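Local coordinates for d-3-phosphoglycerate dehydrogenase oxidoreductase protein (Ralstonia solanacearum, PDB 3GG9), which probably oxidises 3-phosphoglycerate with NAD as a member of the D-isomer specific 2-hydroxyacid dehydrogenase family, at residues A[274-279]-A[296-301]; A[109-114]-A[169-174]; A[160-165]-A[215-220]; A[113-118]-A[246-251]; A[164-169]-A[221-226]. All blocks are in the same frame, centred on the assembly; numbering follows the deposited sequence.

Contact 1: residues A[274-279]-A[296-301]; sequences AIDVFE and ICTPHI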
# COMPACT_ATOMS: atom_id res chain seq x y z
N ALA A 274 -0.27 12.00 0.14
CA ALA A 274 0.78 11.00 0.24
C ALA A 274 1.96 11.50 -0.59
O ALA A 274 1.80 11.80 -1.78
CB ALA A 274 0.28 9.61 -0.23
N ILE A 275 3.11 11.67 0.04
CA ILE A 275 4.26 12.28 -0.65
C ILE A 275 5.53 11.45 -0.45
O ILE A 275 5.73 10.82 0.60
CB ILE A 275 4.48 13.79 -0.30
CG1 ILE A 275 4.86 13.99 1.16
CG2 ILE A 275 3.26 14.70 -0.68
CD1 ILE A 275 6.28 14.28 1.33
N ASP A 276 6.42 11.51 -1.43
CA ASP A 276 7.66 10.73 -1.39
C ASP A 276 8.86 11.66 -1.51
O ASP A 276 9.98 11.22 -1.42
CB ASP A 276 7.63 9.66 -2.49
CG ASP A 276 8.85 8.73 -2.46
OD1 ASP A 276 9.06 8.06 -1.43
OD2 ASP A 276 9.59 8.65 -3.48
N VAL A 277 8.63 12.96 -1.65
CA VAL A 277 9.70 13.87 -2.02
C VAL A 277 9.58 15.15 -1.19
O VAL A 277 8.48 15.63 -0.94
CB VAL A 277 9.66 14.24 -3.54
CG1 VAL A 277 10.08 13.05 -4.38
CG2 VAL A 277 8.26 14.76 -3.96
N PHE A 278 10.73 15.67 -0.79
CA PHE A 278 10.82 16.89 0.02
C PHE A 278 11.78 17.89 -0.62
O PHE A 278 12.65 17.50 -1.39
CB PHE A 278 11.33 16.54 1.41
CG PHE A 278 10.39 15.67 2.21
CD1 PHE A 278 9.51 16.25 3.14
CD2 PHE A 278 10.38 14.29 2.06
CE1 PHE A 278 8.65 15.47 3.90
CE2 PHE A 278 9.51 13.49 2.80
CZ PHE A 278 8.66 14.08 3.74
N GLU A 279 11.63 19.18 -0.28
CA GLU A 279 12.52 20.23 -0.81
C GLU A 279 13.96 20.02 -0.36
O GLU A 279 14.90 20.28 -1.11
CB GLU A 279 12.06 21.62 -0.38
CG GLU A 279 10.78 22.11 -1.02
CD GLU A 279 9.57 21.67 -0.25
OE1 GLU A 279 9.73 21.02 0.81
OE2 GLU A 279 8.45 22.00 -0.69
N ILE A 296 0.77 10.99 4.60
CA ILE A 296 1.66 9.83 4.65
C ILE A 296 2.93 10.21 3.88
O ILE A 296 2.86 10.55 2.70
CB ILE A 296 0.96 8.59 4.07
CG1 ILE A 296 -0.15 8.16 5.05
CG2 ILE A 296 1.97 7.45 3.83
CD1 ILE A 296 -1.24 7.36 4.44
N CYS A 297 4.07 10.16 4.55
CA CYS A 297 5.35 10.56 3.94
C CYS A 297 6.32 9.41 3.96
O CYS A 297 6.56 8.82 5.03
CB CYS A 297 5.98 11.71 4.70
SG CYS A 297 4.94 13.14 4.95
N THR A 298 6.85 9.08 2.79
CA THR A 298 7.92 8.12 2.67
C THR A 298 9.18 8.84 2.25
O THR A 298 9.12 9.92 1.61
CB THR A 298 7.59 7.06 1.59
OG1 THR A 298 7.15 7.77 0.44
CG2 THR A 298 6.49 6.16 2.10
N PRO A 299 10.35 8.27 2.61
CA PRO A 299 11.61 8.98 2.40
C PRO A 299 12.24 8.78 1.02
O PRO A 299 13.30 8.16 0.90
CB PRO A 299 12.50 8.40 3.51
CG PRO A 299 12.02 7.00 3.63
CD PRO A 299 10.55 7.02 3.35
N HIS A 300 11.59 9.31 0.00
CA HIS A 300 12.10 9.29 -1.35
C HIS A 300 12.55 7.91 -1.79
O HIS A 300 13.70 7.73 -2.19
CB HIS A 300 13.19 10.34 -1.58
CG HIS A 300 13.33 10.76 -3.01
ND1 HIS A 300 14.01 11.89 -3.40
CD2 HIS A 300 12.87 10.19 -4.15
CE1 HIS A 300 13.96 12.00 -4.71
NE2 HIS A 300 13.28 10.97 -5.19
N ILE A 301 11.63 6.95 -1.68
CA ILE A 301 11.89 5.52 -2.02
C ILE A 301 11.36 5.08 -3.38
O ILE A 301 11.47 3.89 -3.75
CB ILE A 301 11.36 4.59 -0.91
CG1 ILE A 301 9.86 4.87 -0.63
CG2 ILE A 301 12.25 4.74 0.34
CD1 ILE A 301 9.21 3.97 0.45

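Contact 2: residues A[109-114]-A[169-174]; sequences VAPAEL and GKIGQL. With SO4 (sulfate ion), chain F.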
# COMPACT_ATOMS: atom_id res chain seq x y z
N VAL A 109 9.26 1.89 -13.93
CA VAL A 109 8.44 0.89 -13.24
C VAL A 109 8.44 1.00 -11.72
O VAL A 109 7.36 1.00 -11.12
CB VAL A 109 8.83 -0.53 -13.65
CG1 VAL A 109 7.94 -1.57 -12.95
CG2 VAL A 109 8.71 -0.65 -15.19
N ALA A 110 9.62 1.10 -11.11
CA ALA A 110 9.73 1.23 -9.62
C ALA A 110 9.03 2.45 -9.04
O ALA A 110 8.30 2.32 -8.05
CB ALA A 110 11.17 1.17 -9.14
N PRO A 111 9.24 3.65 -9.62
CA PRO A 111 8.45 4.77 -9.10
C PRO A 111 6.96 4.74 -9.43
O PRO A 111 6.18 5.31 -8.69
CB PRO A 111 9.14 6.01 -9.70
CG PRO A 111 9.72 5.49 -10.99
CD PRO A 111 10.22 4.12 -10.63
N ALA A 112 6.55 4.10 -10.53
CA ALA A 112 5.12 3.96 -10.79
C ALA A 112 4.47 3.04 -9.76
O ALA A 112 3.38 3.32 -9.24
CB ALA A 112 4.86 3.41 -12.21
N GLU A 113 5.11 1.91 -9.47
CA GLU A 113 4.55 0.98 -8.51
C GLU A 113 4.52 1.63 -7.14
O GLU A 113 3.60 1.43 -6.36
CB GLU A 113 5.36 -0.29 -8.45
CG GLU A 113 5.16 -1.09 -9.75
CD GLU A 113 5.62 -2.52 -9.65
OE1 GLU A 113 6.05 -2.93 -8.56
OE2 GLU A 113 5.54 -3.26 -10.66
N LEU A 114 5.55 2.39 -6.88
CA LEU A 114 5.63 3.08 -5.57
C LEU A 114 4.49 4.10 -5.42
O LEU A 114 3.89 4.20 -4.34
CB LEU A 114 6.98 3.75 -5.43
CG LEU A 114 7.32 4.27 -4.02
CD1 LEU A 114 6.84 5.73 -3.79
CD2 LEU A 114 6.80 3.33 -2.90
N GLY A 169 3.85 11.35 -18.96
CA GLY A 169 5.12 10.79 -19.43
C GLY A 169 5.09 9.28 -19.17
O GLY A 169 4.03 8.72 -18.97
N LYS A 170 6.24 8.63 -19.15
CA LYS A 170 6.28 7.17 -18.93
C LYS A 170 5.70 6.72 -17.57
O LYS A 170 4.99 5.72 -17.50
CB LYS A 170 7.70 6.65 -19.10
CG LYS A 170 8.21 6.71 -20.53
CD LYS A 170 9.65 6.24 -20.56
CE LYS A 170 10.39 6.72 -21.81
NZ LYS A 170 11.87 6.62 -21.60
N ILE A 171 6.00 7.45 -16.49
CA ILE A 171 5.42 7.13 -15.18
C ILE A 171 3.91 7.36 -15.11
O ILE A 171 3.17 6.49 -14.66
CB ILE A 171 6.15 7.87 -14.00
CG1 ILE A 171 7.63 7.52 -14.08
CG2 ILE A 171 5.60 7.40 -12.62
CD1 ILE A 171 8.52 8.22 -13.10
N GLY A 172 3.45 8.51 -15.59
CA GLY A 172 2.02 8.82 -15.61
C GLY A 172 1.20 7.80 -16.38
O GLY A 172 0.09 7.48 -15.99
N GLN A 173 1.78 7.29 -17.45
CA GLN A 173 1.12 6.32 -18.33
C GLN A 173 0.90 4.99 -17.61
O GLN A 173 -0.18 4.39 -17.69
CB GLN A 173 1.98 6.13 -19.56
CG GLN A 173 1.53 4.99 -20.48
CD GLN A 173 2.28 4.98 -21.77
OE1 GLN A 173 3.30 5.67 -21.92
NE2 GLN A 173 1.79 4.20 -22.74
N LEU A 174 1.91 4.54 -16.87
CA LEU A 174 1.77 3.31 -16.07
C LEU A 174 0.73 3.44 -14.97
O LEU A 174 -0.11 2.55 -14.74
CB LEU A 174 3.12 2.91 -15.49
CG LEU A 174 4.17 2.39 -16.49
CD1 LEU A 174 5.47 2.05 -15.78
CD2 LEU A 174 3.66 1.18 -17.31
S SO4 F . 8.84 10.47 -17.30
O1 SO4 F . 9.96 9.62 -16.91
O2 SO4 F . 9.17 11.89 -17.13
O3 SO4 F . 8.57 10.21 -18.72
O4 SO4 F . 7.68 10.16 -16.44

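Contact 3: residues A[160-165]-A[215-220]; sequences GQTLGI and QSDVLS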
# COMPACT_ATOMS: atom_id res chain seq x y z
N GLY A 160 -14.57 2.79 -9.33
CA GLY A 160 -15.65 3.72 -9.62
C GLY A 160 -15.38 5.15 -9.20
O GLY A 160 -16.23 6.01 -9.38
N GLN A 161 -14.20 5.39 -8.61
CA GLN A 161 -13.75 6.73 -8.26
C GLN A 161 -12.92 7.36 -9.37
O GLN A 161 -12.50 6.71 -10.32
CB GLN A 161 -12.91 6.68 -6.99
CG GLN A 161 -13.67 6.12 -5.82
CD GLN A 161 -14.39 7.20 -5.07
OE1 GLN A 161 -13.80 7.87 -4.22
NE2 GLN A 161 -15.67 7.40 -5.39
N THR A 162 -12.70 8.66 -9.26
CA THR A 162 -11.95 9.40 -10.26
C THR A 162 -10.48 9.60 -9.89
O THR A 162 -10.13 10.18 -8.84
CB THR A 162 -12.65 10.75 -10.62
OG1 THR A 162 -13.96 10.49 -11.15
CG2 THR A 162 -11.86 11.52 -11.66
N LEU A 163 -9.62 9.10 -10.77
CA LEU A 163 -8.17 9.29 -10.72
C LEU A 163 -7.73 10.39 -11.69
O LEU A 163 -7.86 10.25 -12.91
CB LEU A 163 -7.46 7.98 -11.06
CG LEU A 163 -5.92 8.01 -11.15
CD1 LEU A 163 -5.28 8.37 -9.80
CD2 LEU A 163 -5.34 6.69 -11.70
N GLY A 164 -7.23 11.50 -11.13
CA GLY A 164 -6.59 12.55 -11.92
C GLY A 164 -5.09 12.31 -12.10
O GLY A 164 -4.36 12.06 -11.13
N ILE A 165 -4.65 12.31 -13.35
CA ILE A 165 -3.22 12.17 -13.67
C ILE A 165 -2.74 13.49 -14.26
O ILE A 165 -3.11 13.86 -15.38
CB ILE A 165 -2.95 10.96 -14.61
CG1 ILE A 165 -3.40 9.64 -13.97
CG2 ILE A 165 -1.49 10.93 -15.04
CD1 ILE A 165 -2.73 9.30 -12.63
N GLN A 215 -12.55 17.46 -9.74
CA GLN A 215 -13.18 16.16 -9.97
C GLN A 215 -12.49 14.92 -9.39
O GLN A 215 -13.15 13.91 -9.13
CB GLN A 215 -13.35 15.93 -11.47
CG GLN A 215 -14.43 16.78 -12.13
CD GLN A 215 -14.49 16.48 -13.61
OE1 GLN A 215 -15.35 15.72 -14.06
NE2 GLN A 215 -13.55 17.03 -14.36
N SER A 216 -11.17 14.98 -9.19
CA SER A 216 -10.41 13.79 -8.81
C SER A 216 -10.63 13.38 -7.37
O SER A 216 -10.61 14.22 -6.47
CB SER A 216 -8.91 14.02 -9.02
OG SER A 216 -8.62 14.33 -10.37
N ASP A 217 -10.84 12.09 -7.14
CA ASP A 217 -10.86 11.56 -5.78
C ASP A 217 -9.42 11.29 -5.34
O ASP A 217 -9.08 11.38 -4.16
CB ASP A 217 -11.73 10.30 -5.71
CG ASP A 217 -13.18 10.58 -6.06
OD1 ASP A 217 -13.86 11.28 -5.28
OD2 ASP A 217 -13.65 10.11 -7.13
N VAL A 218 -8.58 10.94 -6.31
CA VAL A 218 -7.15 10.76 -6.12
C VAL A 218 -6.50 11.54 -7.26
O VAL A 218 -6.87 11.39 -8.42
CB VAL A 218 -6.76 9.24 -6.18
CG1 VAL A 218 -5.25 9.04 -6.23
CG2 VAL A 218 -7.39 8.46 -5.00
N LEU A 219 -5.57 12.42 -6.92
CA LEU A 219 -4.85 13.17 -7.94
C LEU A 219 -3.36 12.90 -7.79
O LEU A 219 -2.76 13.17 -6.74
CB LEU A 219 -5.17 14.67 -7.88
CG LEU A 219 -4.73 15.52 -9.08
CD1 LEU A 219 -5.62 16.75 -9.17
CD2 LEU A 219 -3.24 15.94 -9.07
N SER A 220 -2.75 12.38 -8.84
CA SER A 220 -1.35 12.06 -8.75
C SER A 220 -0.56 12.82 -9.77
O SER A 220 -0.93 12.85 -10.96
CB SER A 220 -1.12 10.56 -8.86
OG SER A 220 0.25 10.28 -8.64

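Contact 4: residues A[113-118]-A[246-251]; sequences ELTWAL and LFVNTS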
# COMPACT_ATOMS: atom_id res chain seq x y z
N GLU A 113 5.11 1.91 -9.47
CA GLU A 113 4.55 0.98 -8.51
C GLU A 113 4.52 1.63 -7.14
O GLU A 113 3.60 1.43 -6.36
CB GLU A 113 5.36 -0.29 -8.45
CG GLU A 113 5.16 -1.09 -9.75
CD GLU A 113 5.62 -2.52 -9.65
OE1 GLU A 113 6.05 -2.93 -8.56
OE2 GLU A 113 5.54 -3.26 -10.66
N LEU A 114 5.55 2.39 -6.88
CA LEU A 114 5.63 3.08 -5.57
C LEU A 114 4.49 4.10 -5.42
O LEU A 114 3.89 4.20 -4.34
CB LEU A 114 6.98 3.75 -5.43
CG LEU A 114 7.32 4.27 -4.02
CD1 LEU A 114 6.84 5.73 -3.79
CD2 LEU A 114 6.80 3.33 -2.90
N THR A 115 4.25 4.89 -6.46
CA THR A 115 3.07 5.77 -6.51
C THR A 115 1.77 5.07 -6.14
O THR A 115 0.98 5.56 -5.33
CB THR A 115 2.93 6.44 -7.92
OG1 THR A 115 4.13 7.15 -8.21
CG2 THR A 115 1.75 7.41 -7.95
N TRP A 116 1.55 3.90 -6.72
CA TRP A 116 0.33 3.14 -6.46
C TRP A 116 0.28 2.54 -5.08
O TRP A 116 -0.78 2.44 -4.49
CB TRP A 116 0.15 2.01 -7.51
CG TRP A 116 -1.31 1.71 -7.64
CD1 TRP A 116 -1.97 0.63 -7.15
CD2 TRP A 116 -2.30 2.57 -8.21
NE1 TRP A 116 -3.33 0.74 -7.44
CE2 TRP A 116 -3.54 1.93 -8.09
CE3 TRP A 116 -2.25 3.82 -8.85
CZ2 TRP A 116 -4.73 2.49 -8.56
CZ3 TRP A 116 -3.43 4.39 -9.31
CH2 TRP A 116 -4.65 3.72 -9.18
N ALA A 117 1.44 2.14 -4.56
CA ALA A 117 1.55 1.60 -3.21
C ALA A 117 1.09 2.68 -2.24
O ALA A 117 0.38 2.40 -1.29
CB ALA A 117 3.02 1.19 -2.93
N LEU A 118 1.47 3.92 -2.52
CA LEU A 118 1.05 5.07 -1.69
C LEU A 118 -0.43 5.43 -1.82
O LEU A 118 -1.05 5.77 -0.84
CB LEU A 118 1.90 6.29 -2.01
CG LEU A 118 3.32 6.33 -1.44
CD1 LEU A 118 4.01 7.59 -1.93
CD2 LEU A 118 3.26 6.30 0.09
N LEU A 246 -7.56 12.77 -2.12
CA LEU A 246 -6.15 12.46 -1.87
C LEU A 246 -5.19 13.07 -2.93
O LEU A 246 -5.34 12.86 -4.14
CB LEU A 246 -5.96 10.95 -1.73
CG LEU A 246 -4.51 10.42 -1.77
CD1 LEU A 246 -3.83 10.75 -0.45
CD2 LEU A 246 -4.52 8.89 -2.06
N PHE A 247 -4.23 13.85 -2.46
CA PHE A 247 -3.19 14.40 -3.33
C PHE A 247 -1.91 13.57 -3.22
O PHE A 247 -1.37 13.41 -2.13
CB PHE A 247 -2.90 15.85 -2.96
CG PHE A 247 -1.80 16.47 -3.79
CD1 PHE A 247 -2.03 16.83 -5.12
CD2 PHE A 247 -0.54 16.66 -3.26
CE1 PHE A 247 -1.02 17.40 -5.88
CE2 PHE A 247 0.48 17.23 -4.01
CZ PHE A 247 0.23 17.61 -5.32
N VAL A 248 -1.42 13.03 -4.35
CA VAL A 248 -0.20 12.21 -4.35
C VAL A 248 0.92 12.89 -5.14
O VAL A 248 0.73 13.33 -6.28
CB VAL A 248 -0.45 10.75 -4.93
CG1 VAL A 248 0.81 9.89 -4.82
CG2 VAL A 248 -1.62 10.06 -4.20
N ASN A 249 2.10 12.97 -4.54
CA ASN A 249 3.26 13.53 -5.24
C ASN A 249 4.50 12.70 -4.97
O ASN A 249 5.14 12.84 -3.93
CB ASN A 249 3.49 15.01 -4.86
CG ASN A 249 4.59 15.67 -5.70
OD1 ASN A 249 5.07 15.11 -6.68
ND2 ASN A 249 4.99 16.85 -5.30
N THR A 250 4.86 11.86 -5.95
CA THR A 250 6.12 11.17 -5.91
C THR A 250 7.11 11.75 -6.93
O THR A 250 8.09 11.09 -7.28
CB THR A 250 5.92 9.66 -6.21
OG1 THR A 250 5.39 9.54 -7.52
CG2 THR A 250 4.91 9.05 -5.24
N SER A 251 6.88 12.96 -7.41
CA SER A 251 7.74 13.55 -8.44
C SER A 251 8.82 14.44 -7.85
O SER A 251 9.96 13.99 -7.61
CB SER A 251 6.90 14.30 -9.47
OG SER A 251 6.19 13.41 -10.32

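Contact 5: residues A[164-169]-A[221-226]; sequences GIFGYG and VHLRLN. With SO4 (sulfate ion), chain F; SO4 (sulfate ion), chain E.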
# COMPACT_ATOMS: atom_id res chain seq x y z
N GLY A 164 -7.23 11.50 -11.13
CA GLY A 164 -6.59 12.55 -11.92
C GLY A 164 -5.09 12.31 -12.10
O GLY A 164 -4.36 12.06 -11.13
N ILE A 165 -4.65 12.31 -13.35
CA ILE A 165 -3.22 12.17 -13.67
C ILE A 165 -2.74 13.49 -14.26
O ILE A 165 -3.11 13.86 -15.38
CB ILE A 165 -2.95 10.96 -14.61
CG1 ILE A 165 -3.40 9.64 -13.97
CG2 ILE A 165 -1.49 10.93 -15.04
CD1 ILE A 165 -2.73 9.30 -12.63
N PHE A 166 -1.92 14.20 -13.48
CA PHE A 166 -1.27 15.43 -13.94
C PHE A 166 0.14 15.13 -14.52
O PHE A 166 1.12 15.08 -13.77
CB PHE A 166 -1.21 16.44 -12.77
CG PHE A 166 -0.92 17.88 -13.17
CD1 PHE A 166 -1.13 18.91 -12.25
CD2 PHE A 166 -0.48 18.22 -14.46
CE1 PHE A 166 -0.86 20.25 -12.59
CE2 PHE A 166 -0.21 19.55 -14.81
CZ PHE A 166 -0.40 20.57 -13.87
N GLY A 167 0.22 14.97 -15.84
CA GLY A 167 1.47 14.65 -16.54
C GLY A 167 1.41 13.23 -17.07
O GLY A 167 1.17 12.28 -16.32
N TYR A 168 1.62 13.07 -18.36
CA TYR A 168 1.46 11.77 -18.97
C TYR A 168 2.74 11.34 -19.70
O TYR A 168 2.73 11.00 -20.88
CB TYR A 168 0.21 11.80 -19.86
CG TYR A 168 -0.34 10.44 -20.27
CD1 TYR A 168 -1.07 9.64 -19.38
CD2 TYR A 168 -0.13 9.97 -21.56
CE1 TYR A 168 -1.56 8.39 -19.77
CE2 TYR A 168 -0.61 8.72 -21.96
CZ TYR A 168 -1.33 7.95 -21.07
OH TYR A 168 -1.80 6.72 -21.49
N GLY A 169 3.85 11.35 -18.96
CA GLY A 169 5.12 10.79 -19.43
C GLY A 169 5.09 9.28 -19.17
O GLY A 169 4.03 8.72 -18.97
N VAL A 221 0.55 13.40 -9.30
CA VAL A 221 1.44 14.28 -10.10
C VAL A 221 2.67 13.57 -10.69
O VAL A 221 3.50 13.02 -9.96
CB VAL A 221 1.92 15.51 -9.26
CG1 VAL A 221 2.64 16.50 -10.15
CG2 VAL A 221 0.74 16.17 -8.65
N HIS A 222 2.79 13.60 -12.02
CA HIS A 222 3.91 12.98 -12.72
C HIS A 222 4.60 13.90 -13.72
O HIS A 222 4.50 13.70 -14.93
CB HIS A 222 3.45 11.70 -13.35
CG HIS A 222 2.87 10.76 -12.36
ND1 HIS A 222 3.65 10.04 -11.49
CD2 HIS A 222 1.59 10.48 -12.04
CE1 HIS A 222 2.87 9.33 -10.69
NE2 HIS A 222 1.62 9.59 -11.00
N LEU A 223 5.30 14.90 -13.20
CA LEU A 223 5.95 15.92 -14.01
C LEU A 223 7.42 15.99 -13.65
O LEU A 223 7.78 15.79 -12.49
CB LEU A 223 5.31 17.29 -13.75
CG LEU A 223 3.83 17.50 -14.03
CD1 LEU A 223 3.34 18.82 -13.45
CD2 LEU A 223 3.57 17.45 -15.54
N ARG A 224 8.26 16.29 -14.63
CA ARG A 224 9.65 16.61 -14.40
C ARG A 224 9.70 18.06 -13.96
O ARG A 224 8.86 18.88 -14.39
CB ARG A 224 10.49 16.39 -15.66
CG ARG A 224 10.55 14.92 -16.16
CD ARG A 224 11.66 14.11 -15.49
NE ARG A 224 11.44 12.66 -15.59
CZ ARG A 224 12.10 11.72 -14.90
NH1 ARG A 224 11.80 10.45 -15.09
NH2 ARG A 224 13.05 12.04 -14.02
N LEU A 225 10.66 18.37 -13.09
CA LEU A 225 10.85 19.74 -12.60
C LEU A 225 11.73 20.55 -13.56
O LEU A 225 12.85 20.15 -13.88
CB LEU A 225 11.48 19.75 -11.21
CG LEU A 225 11.55 21.12 -10.51
CD1 LEU A 225 10.19 21.76 -10.37
CD2 LEU A 225 12.23 20.99 -9.16
N ASN A 226 11.18 21.68 -14.01
CA ASN A 226 11.87 22.64 -14.87
C ASN A 226 11.19 24.00 -14.68
O ASN A 226 10.23 24.10 -13.91
CB ASN A 226 11.86 22.20 -16.35
CG ASN A 226 10.45 21.92 -16.88
OD1 ASN A 226 9.53 22.70 -16.65
ND2 ASN A 226 10.28 20.81 -17.59
S SO4 F . 8.84 10.47 -17.30
O1 SO4 F . 9.96 9.62 -16.91
O2 SO4 F . 9.17 11.89 -17.13
O3 SO4 F . 8.57 10.21 -18.72
O4 SO4 F . 7.68 10.16 -16.44
S SO4 E . 15.77 8.64 -13.98
O1 SO4 E . 16.34 8.11 -12.76
O2 SO4 E . 16.79 8.78 -14.99
O3 SO4 E . 14.75 7.72 -14.46
O4 SO4 E . 15.17 9.94 -13.66
O HOH W 1 5.05 11.18 -16.22

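Contact 1: residues A[274-279]-A[296-301]
D276 reaches across to T298 and I301 just beyond the point where the two strands stop pairing. Its CG stands anti to the backbone N (chi1 -176°), which swings the carboxylate over to 296-301. Starting at the root, CB lies 3.5 Å from the T298 hydroxyl oxygen OG1. Further out, CG passes alongside the backbone at H300 CA. At the tip, OD1 accepts two bonds from different sides: its anti lone pair takes the T298 hydroxyl, OG1 to OD1 2.7 Å, and its syn lone pair takes the I301 amide, N to OD1 2.8 Å. The other oxygen, OD2, is held by the amide of G302, so both carboxylate oxygens fasten the turn that follows the strand. Strands 272-275 and 295-297 are neighbours at one margin of the parallel sheet of the Rossmann-type domain, where I275 N bonds to I296 O (2.9 Å) and T298 N returns to I275 O (3.0 Å). Past the carboxylate, V277 CG1 sits over the centre of the H300 imidazole, 3.9 Å from the ring centroid, a CH-pi contact; ND1 of that ring bonds to E281. On the sheet face bearing I275 and C297, the F278 ring turns its edge to C297, with CZ 3.7 Å from CB. T298, P299, H300 and I301 also pack against the second subunit, through its V130, W138 and Y129.

Contact 2: residues A[109-114]-A[169-174]
I171, A112 and L174 carry the meeting of helices 109-123 and 170-181, whose local axes pass 8.9 Å apart at a crossing angle of -45°. I171 lays its two branches against adjacent residues of the first helix. Its CG2, anti to the backbone N, lies against the main chain at A112, 3.9 Å from A112 CA, while the longer branch runs out until CD1 meets P111 CG at 3.7 Å, the two side chains crossing at about a right angle. The methyl of A112 points at the other helix and settles beside L174, with CB to CB 3.7 Å and L174 CD1 only slightly farther off. That same CD1 continues toward the first turn of the helix, 4.1 Å from V109 CA. G169 is the N-cap of the second helix, in a glycine-rich turn of the kind that receives the dinucleotide diphosphate in Rossmann folds. A sulfate occupies this helix end, held by K170 N to O3 (2.8 Å) and I171 N to O4 (3.2 Å). Between the helices, by contrast, the side chains meet one another through carbon atoms alone, so their spacing rests on the fit of methyl and methylene groups, while the polar amides of the helix start are left to grip the anion.

Contact 3: residues A[160-165]-A[215-220]
The side-chain amide of Q161 lies stacked on one face of the D217 carboxylate, the two planes 15° apart, with Q161 OE1 3.3 Å from D217 CG. At the carboxylate edge, the anti lone pair of OD2 receives the T162 amide in a nearly straight bond, T162 N to OD2 2.7 Å. The other oxygen, OD1, forms a salt bridge with K242, so D217 ties the start of strand 162-166 to a neighbouring loop. T162 O accepts twice in turn: V218 N approaches close to the line of the carbonyl at 3.1 Å, and D217 N comes in tilted from its plane at 2.7 Å. From there the strands pair in parallel, G164 N with V218 O (2.7 Å) and S220 N with G164 O (2.8 Å). G164 leaves room for S216, whose OG packs 3.1 Å from G164 CA and bonds to L212 O of the preceding helix. On the sheet face bearing L163, V218, I165 and S220, L163 CD1 touches V218 CG1 at 3.6 Å, under helix 109-123. These two strands, 162-166 and 218-221, are the first and fourth of the domain in chain order, and their adjacency marks the central crossover of a Rossmann fold.

Contact 4: residues A[113-118]-A[246-251]
T250 and T115 face each other hydroxyl to hydroxyl, their side chains meeting at a slant, with T250 OG1 2.8 Å from T115 OG1. The T250 hydroxyl lies between its own backbone N and carbonyl carbon (chi1 62°), a setting that leaves the methyl CG2 anti to the carbonyl carbon and aimed into the helix. There CG2 meets two leucines one turn apart. L118 runs past it in the opposite direction, its CD1 3.7 Å from T250 CG2, and L114 offers CD1 at 4.1 Å. T115 is divided in the same way: OG1 serves the hydroxyl pair, while CG2, anti to the backbone N, lies 4.1 Å from V248 CG1, two residues before T250 in the chain. Helix 109-123 thus packs on strand 246-249 and the turn at its C-terminal end, with S220 of the next strand also under T115. The turn itself is an Asx turn, N249 OD1 accepting S251 N at 2.9 Å with the donor above the carboxamide plane. S251 points away from the helix, and its OG bonds to V221 O. T115 OG1 has a second partner in P111 O, one turn earlier in its own helix. H222 and D276 lie close by. The two hydroxyls are thus within hydrogen-bonding distance, though the destination of the T250 proton is not settled, and the flanking residue pairs of the two segments meet through carbon atoms alone.

Contact 5: residues A[164-169]-A[221-226]
L223 reaches F166 because its CG stands anti to its carbonyl carbon (chi1 -60°) while the F166 ring stands anti to its own backbone N (chi1 -164°). The two crossing side chains bring L223 CD1 over one face of the ring, 4.0 Å from the centroid and displaced toward the rim, in a CH-pi contact. This is the C-terminal edge of a Rossmann-type sheet, where strand 162-166 runs into a glycine-rich turn consistent with the GxGxxG motif of dinucleotide-binding folds and the neighbouring strand 218-221 gives way to loop. F166 and V221 form the last parallel bridge. Beyond it, H222 N bonds to F166 O at 2.8 Å. The other L223 methyl, CD2, presses on G167, 3.6 Å from its CA. With a backbone phi of 110°, G167 takes a turn that calls for glycine, and a side chain there would run into H222 O and L223. The carbonyl O of G167 is buried here with no partner in the model. Past the turn, a water donates to H222 O and to O4 of a sulfate, and accepts a weak bond from G169 N. The guanidinium of R224 holds that sulfate in its plane by two nearly straight bonds, NE to O2 (2.8 Å) and NH1 to O1 (2.7 Å), while NH2 turns to O4 of a second sulfate at 3.0 Å.

In the fold
Contacts 1, 3 and 5 join neighbouring strands of one parallel sheet and rely on backbone hydrogen bonds, whereas contacts 2 and 4 set helix 109-123 against a second helix and against the sheet, chiefly through methyl groups. Contacts 3 and 5 share strand 162-166, and strand 246-249 of contact 4 links them to contact 1, since it pairs with both 218-221 and 272-275. Contacts 1, 3, 4 and 5 are buried. Contact 2 is only partly so, and together with contact 5 it borders a sulfate at the glycine-rich turn. Contacts 1, 2 and 4 also reach to the second subunit, while contact 5 touches no other chain.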